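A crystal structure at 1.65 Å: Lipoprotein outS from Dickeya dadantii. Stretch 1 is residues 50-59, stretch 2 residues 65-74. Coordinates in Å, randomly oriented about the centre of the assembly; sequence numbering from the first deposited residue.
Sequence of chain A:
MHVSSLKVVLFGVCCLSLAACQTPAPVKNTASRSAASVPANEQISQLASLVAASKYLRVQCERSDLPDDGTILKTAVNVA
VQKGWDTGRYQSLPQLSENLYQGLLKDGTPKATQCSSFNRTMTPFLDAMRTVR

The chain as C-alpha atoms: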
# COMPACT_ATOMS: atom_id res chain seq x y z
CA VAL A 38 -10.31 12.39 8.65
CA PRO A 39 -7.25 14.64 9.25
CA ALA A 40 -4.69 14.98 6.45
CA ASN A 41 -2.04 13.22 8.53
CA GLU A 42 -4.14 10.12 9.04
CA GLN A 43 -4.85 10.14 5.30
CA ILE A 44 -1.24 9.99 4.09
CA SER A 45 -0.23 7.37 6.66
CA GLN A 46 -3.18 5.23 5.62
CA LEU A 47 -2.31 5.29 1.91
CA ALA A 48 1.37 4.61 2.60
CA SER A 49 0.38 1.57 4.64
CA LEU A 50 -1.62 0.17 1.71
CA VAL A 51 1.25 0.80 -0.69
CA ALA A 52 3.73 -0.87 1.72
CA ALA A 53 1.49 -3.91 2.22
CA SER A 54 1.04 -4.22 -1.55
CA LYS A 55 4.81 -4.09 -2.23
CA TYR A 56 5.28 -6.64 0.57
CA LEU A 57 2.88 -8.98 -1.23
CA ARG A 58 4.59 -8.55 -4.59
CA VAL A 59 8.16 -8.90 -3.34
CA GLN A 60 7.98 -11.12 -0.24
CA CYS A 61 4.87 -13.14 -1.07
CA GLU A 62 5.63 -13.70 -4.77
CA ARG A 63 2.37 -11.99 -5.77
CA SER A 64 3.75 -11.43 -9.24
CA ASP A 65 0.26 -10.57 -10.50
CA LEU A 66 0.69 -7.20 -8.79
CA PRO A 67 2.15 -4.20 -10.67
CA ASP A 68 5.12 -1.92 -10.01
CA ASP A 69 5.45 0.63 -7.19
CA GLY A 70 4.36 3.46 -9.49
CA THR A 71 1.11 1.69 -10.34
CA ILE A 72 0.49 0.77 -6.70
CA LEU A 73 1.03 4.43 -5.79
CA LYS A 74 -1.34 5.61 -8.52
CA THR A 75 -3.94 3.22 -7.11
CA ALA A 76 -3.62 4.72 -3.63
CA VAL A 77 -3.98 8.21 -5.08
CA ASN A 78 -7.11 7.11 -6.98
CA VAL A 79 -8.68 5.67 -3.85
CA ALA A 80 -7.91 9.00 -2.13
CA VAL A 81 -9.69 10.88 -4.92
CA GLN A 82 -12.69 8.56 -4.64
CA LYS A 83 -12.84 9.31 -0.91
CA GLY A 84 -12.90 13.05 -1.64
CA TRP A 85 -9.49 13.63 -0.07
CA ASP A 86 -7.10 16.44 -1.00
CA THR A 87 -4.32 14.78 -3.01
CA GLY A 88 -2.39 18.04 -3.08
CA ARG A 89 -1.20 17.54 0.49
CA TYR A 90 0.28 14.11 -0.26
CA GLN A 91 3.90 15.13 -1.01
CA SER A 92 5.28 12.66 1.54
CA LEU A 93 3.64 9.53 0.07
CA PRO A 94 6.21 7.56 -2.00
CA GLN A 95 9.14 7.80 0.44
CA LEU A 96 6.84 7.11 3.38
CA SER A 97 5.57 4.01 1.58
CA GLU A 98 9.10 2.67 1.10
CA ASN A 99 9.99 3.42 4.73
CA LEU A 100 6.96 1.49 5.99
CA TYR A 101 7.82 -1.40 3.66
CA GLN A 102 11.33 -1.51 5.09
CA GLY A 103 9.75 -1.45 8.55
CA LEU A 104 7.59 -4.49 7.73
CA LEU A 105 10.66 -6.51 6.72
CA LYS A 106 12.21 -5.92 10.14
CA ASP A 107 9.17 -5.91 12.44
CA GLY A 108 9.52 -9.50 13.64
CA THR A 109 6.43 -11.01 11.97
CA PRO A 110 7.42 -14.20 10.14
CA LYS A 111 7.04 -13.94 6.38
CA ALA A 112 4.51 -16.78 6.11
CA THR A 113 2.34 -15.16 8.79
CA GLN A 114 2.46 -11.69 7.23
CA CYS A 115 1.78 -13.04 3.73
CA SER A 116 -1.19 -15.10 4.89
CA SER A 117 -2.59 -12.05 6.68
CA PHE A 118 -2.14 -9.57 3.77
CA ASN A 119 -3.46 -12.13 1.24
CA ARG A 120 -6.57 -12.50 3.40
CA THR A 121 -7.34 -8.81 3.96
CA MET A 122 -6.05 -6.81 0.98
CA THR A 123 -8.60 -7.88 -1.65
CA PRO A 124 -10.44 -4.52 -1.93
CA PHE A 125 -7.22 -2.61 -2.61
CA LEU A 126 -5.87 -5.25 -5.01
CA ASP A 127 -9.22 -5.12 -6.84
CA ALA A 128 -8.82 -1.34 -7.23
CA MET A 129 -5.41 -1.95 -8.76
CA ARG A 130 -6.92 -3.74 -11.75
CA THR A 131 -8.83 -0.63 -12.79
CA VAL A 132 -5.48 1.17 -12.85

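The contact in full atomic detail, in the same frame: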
# COMPACT_ATOMS: atom_id res chain seq x y z
N LEU A 50 -1.07 1.02 2.76
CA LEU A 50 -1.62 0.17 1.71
C LEU A 50 -0.57 -0.09 0.64
O LEU A 50 -0.42 -1.19 0.16
CB LEU A 50 -2.87 0.82 1.08
CG LEU A 50 -4.16 0.79 1.91
CD1 LEU A 50 -5.22 1.70 1.29
CD2 LEU A 50 -4.69 -0.63 2.06
N VAL A 51 0.18 0.95 0.28
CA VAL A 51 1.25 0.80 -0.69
C VAL A 51 2.33 -0.17 -0.17
O VAL A 51 2.78 -1.05 -0.90
CB VAL A 51 1.87 2.16 -1.04
CG1 VAL A 51 3.03 1.97 -2.00
CG2 VAL A 51 0.80 3.07 -1.66
N ALA A 52 2.73 0.00 1.09
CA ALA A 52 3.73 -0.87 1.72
C ALA A 52 3.28 -2.32 1.77
O ALA A 52 4.07 -3.23 1.48
CB ALA A 52 4.04 -0.38 3.12
N ALA A 53 2.03 -2.55 2.15
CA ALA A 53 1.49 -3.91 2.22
C ALA A 53 1.44 -4.54 0.82
O ALA A 53 1.74 -5.72 0.65
CB ALA A 53 0.10 -3.90 2.85
N SER A 54 1.06 -3.75 -0.17
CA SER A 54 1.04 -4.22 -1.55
C SER A 54 2.44 -4.59 -2.06
O SER A 54 2.58 -5.61 -2.70
CB SER A 54 0.41 -3.18 -2.47
OG SER A 54 -0.95 -2.97 -2.11
N LYS A 55 3.44 -3.75 -1.81
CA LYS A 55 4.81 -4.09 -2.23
C LYS A 55 5.28 -5.35 -1.49
O LYS A 55 5.97 -6.19 -2.06
CB LYS A 55 5.77 -2.92 -2.00
CG LYS A 55 7.20 -3.21 -2.46
CD LYS A 55 8.11 -1.98 -2.36
CE LYS A 55 9.49 -2.30 -2.93
NZ LYS A 55 10.29 -1.06 -3.17
N TYR A 56 4.93 -5.45 -0.21
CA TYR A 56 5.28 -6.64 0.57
C TYR A 56 4.70 -7.91 -0.09
O TYR A 56 5.37 -8.93 -0.19
CB TYR A 56 4.80 -6.50 2.03
CG TYR A 56 5.29 -7.60 2.94
CD1 TYR A 56 4.67 -8.85 2.96
CD2 TYR A 56 6.36 -7.39 3.80
CE1 TYR A 56 5.12 -9.86 3.80
CE2 TYR A 56 6.81 -8.40 4.64
CZ TYR A 56 6.19 -9.62 4.63
OH TYR A 56 6.65 -10.62 5.47
N LEU A 57 3.47 -7.82 -0.58
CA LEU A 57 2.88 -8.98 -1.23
C LEU A 57 3.64 -9.32 -2.51
O LEU A 57 3.95 -10.47 -2.77
CB LEU A 57 1.40 -8.76 -1.54
CG LEU A 57 0.40 -8.84 -0.37
CD1 LEU A 57 -1.02 -8.44 -0.80
CD2 LEU A 57 0.38 -10.24 0.25
N ARG A 58 3.92 -8.30 -3.31
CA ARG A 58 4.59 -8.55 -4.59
C ARG A 58 5.98 -9.14 -4.37
O ARG A 58 6.35 -10.13 -5.01
CB ARG A 58 4.69 -7.28 -5.44
CG ARG A 58 5.17 -7.53 -6.88
CD ARG A 58 5.44 -6.22 -7.62
NE ARG A 58 6.66 -5.58 -7.13
CZ ARG A 58 6.73 -4.33 -6.69
NH1 ARG A 58 5.65 -3.56 -6.68
NH2 ARG A 58 7.89 -3.85 -6.26
N VAL A 59 6.76 -8.54 -3.48
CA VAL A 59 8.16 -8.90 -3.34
C VAL A 59 8.39 -10.09 -2.41
O VAL A 59 9.16 -11.00 -2.74
CB VAL A 59 9.01 -7.69 -2.88
CG1 VAL A 59 10.47 -8.10 -2.67
CG2 VAL A 59 8.91 -6.56 -3.90
N ASP A 65 1.40 -11.13 -9.77
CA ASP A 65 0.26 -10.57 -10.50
C ASP A 65 0.08 -9.09 -10.19
O ASP A 65 -0.66 -8.38 -10.87
CB ASP A 65 -1.03 -11.35 -10.20
CG ASP A 65 -1.34 -11.46 -8.70
OD1 ASP A 65 -0.42 -11.75 -7.90
OD2 ASP A 65 -2.52 -11.26 -8.34
N LEU A 66 0.78 -8.61 -9.16
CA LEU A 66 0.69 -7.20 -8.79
C LEU A 66 1.70 -6.37 -9.57
O LEU A 66 2.77 -6.86 -9.94
CB LEU A 66 0.89 -7.04 -7.27
CG LEU A 66 -0.09 -7.82 -6.39
CD1 LEU A 66 0.10 -7.43 -4.94
CD2 LEU A 66 -1.53 -7.56 -6.80
N PRO A 67 1.35 -5.10 -9.84
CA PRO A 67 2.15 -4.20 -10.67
C PRO A 67 3.26 -3.49 -9.91
O PRO A 67 3.45 -3.73 -8.71
CB PRO A 67 1.11 -3.18 -11.15
CG PRO A 67 0.17 -3.09 -9.99
CD PRO A 67 0.07 -4.49 -9.44
N ASP A 68 3.97 -2.60 -10.59
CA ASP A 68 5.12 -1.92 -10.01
C ASP A 68 4.72 -0.86 -8.98
O ASP A 68 3.55 -0.52 -8.86
CB ASP A 68 6.00 -1.30 -11.12
CG ASP A 68 5.23 -0.36 -12.01
OD1 ASP A 68 4.61 0.58 -11.48
OD2 ASP A 68 5.23 -0.55 -13.25
N ASP A 69 5.70 -0.34 -8.25
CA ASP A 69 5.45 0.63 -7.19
C ASP A 69 4.68 1.85 -7.70
O ASP A 69 3.80 2.37 -7.01
CB ASP A 69 6.77 1.09 -6.55
CG ASP A 69 7.53 -0.04 -5.87
OD1 ASP A 69 6.98 -1.16 -5.73
OD2 ASP A 69 8.68 0.21 -5.45
N GLY A 70 5.02 2.30 -8.90
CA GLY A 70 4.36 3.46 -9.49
C GLY A 70 2.87 3.23 -9.67
O GLY A 70 2.06 4.12 -9.39
N THR A 71 2.51 2.04 -10.13
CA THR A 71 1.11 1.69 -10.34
C THR A 71 0.38 1.53 -9.01
O THR A 71 -0.76 1.98 -8.86
CB THR A 71 0.95 0.40 -11.16
OG1 THR A 71 1.62 0.54 -12.42
CG2 THR A 71 -0.53 0.10 -11.41
N ILE A 72 1.04 0.88 -8.04
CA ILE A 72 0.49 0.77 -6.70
C ILE A 72 0.22 2.16 -6.11
O ILE A 72 -0.84 2.41 -5.54
CB ILE A 72 1.42 -0.04 -5.77
CG1 ILE A 72 1.55 -1.48 -6.26
CG2 ILE A 72 0.89 -0.02 -4.34
CD1 ILE A 72 2.56 -2.33 -5.45
N LEU A 73 1.19 3.06 -6.26
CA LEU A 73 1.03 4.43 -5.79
C LEU A 73 -0.15 5.14 -6.46
O LEU A 73 -0.94 5.83 -5.80
CB LEU A 73 2.30 5.24 -6.06
CG LEU A 73 2.46 6.42 -5.11
CD1 LEU A 73 2.99 5.88 -3.78
CD2 LEU A 73 3.40 7.47 -5.68
N LYS A 74 -0.27 4.98 -7.77
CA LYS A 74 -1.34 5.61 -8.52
C LYS A 74 -2.68 5.09 -8.03
O LYS A 74 -3.67 5.83 -8.00
CB LYS A 74 -1.17 5.33 -10.01
CG LYS A 74 -2.18 6.03 -10.90
CD LYS A 74 -2.08 5.54 -12.33
CE LYS A 74 -0.69 5.77 -12.91
NZ LYS A 74 -0.70 5.60 -14.40

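The apolar centre of the contact is Ile72, whose CA-to-CB bond points toward the first stretch and whose side chain sits as a knob in a hole formed by Val51, Ser54, Lys55 and Arg58. These four lie at i, i+3, i+4 and i+7 of one helix, the spacing that leaves a pocket between successive turns. With chi1 at m and chi2 at t, the isoleucine spreads across that pocket: its CG2 lies 3.7 Å from Val51 CG1 and also 3.7 Å from Ser54 CB, while its CD1 reaches to 3.5 Å from Arg58 NH1. The helix axes approach to 9.6 Å at an angle of 145°, so the two helices run roughly antiparallel, and the CA atoms of Val51 and Ile72 are 6.1 Å apart.

Leu73 extends the apolar patch at one end. Its CA-to-CB bond points away, yet chi1 t and chi2 p bring CD1 to 4.1 Å from Val51 CG2. Toward the other end, Leu66, in the loop before the second helix, places CD1 3.9 Å from Leu57 CB and 3.8 Å from Ser54 O. Ser54 OG turns back into its own helix, donating to Leu50 O at 2.9 Å.

Arg58 leads from this packing to the polar edge. Its CB lies 4.2 Å from Leu66 CB, and its guanidinium meets acceptors near its plane: NH1 donates to Pro67 O at 3.0 Å, and NH1 and NH2 each donate to Asp69 OD1 at 2.9 Å, with N-H...O angles of 139° to 145°. The other carboxylate oxygen, Asp69 OD2, receives Lys55 NZ at 3.1 Å, so one aspartate forms salt bridges with two basic residues a turn apart. Just before it, Asp68 caps the second helix, its OD1 accepting from Thr71 N at 2.9 Å.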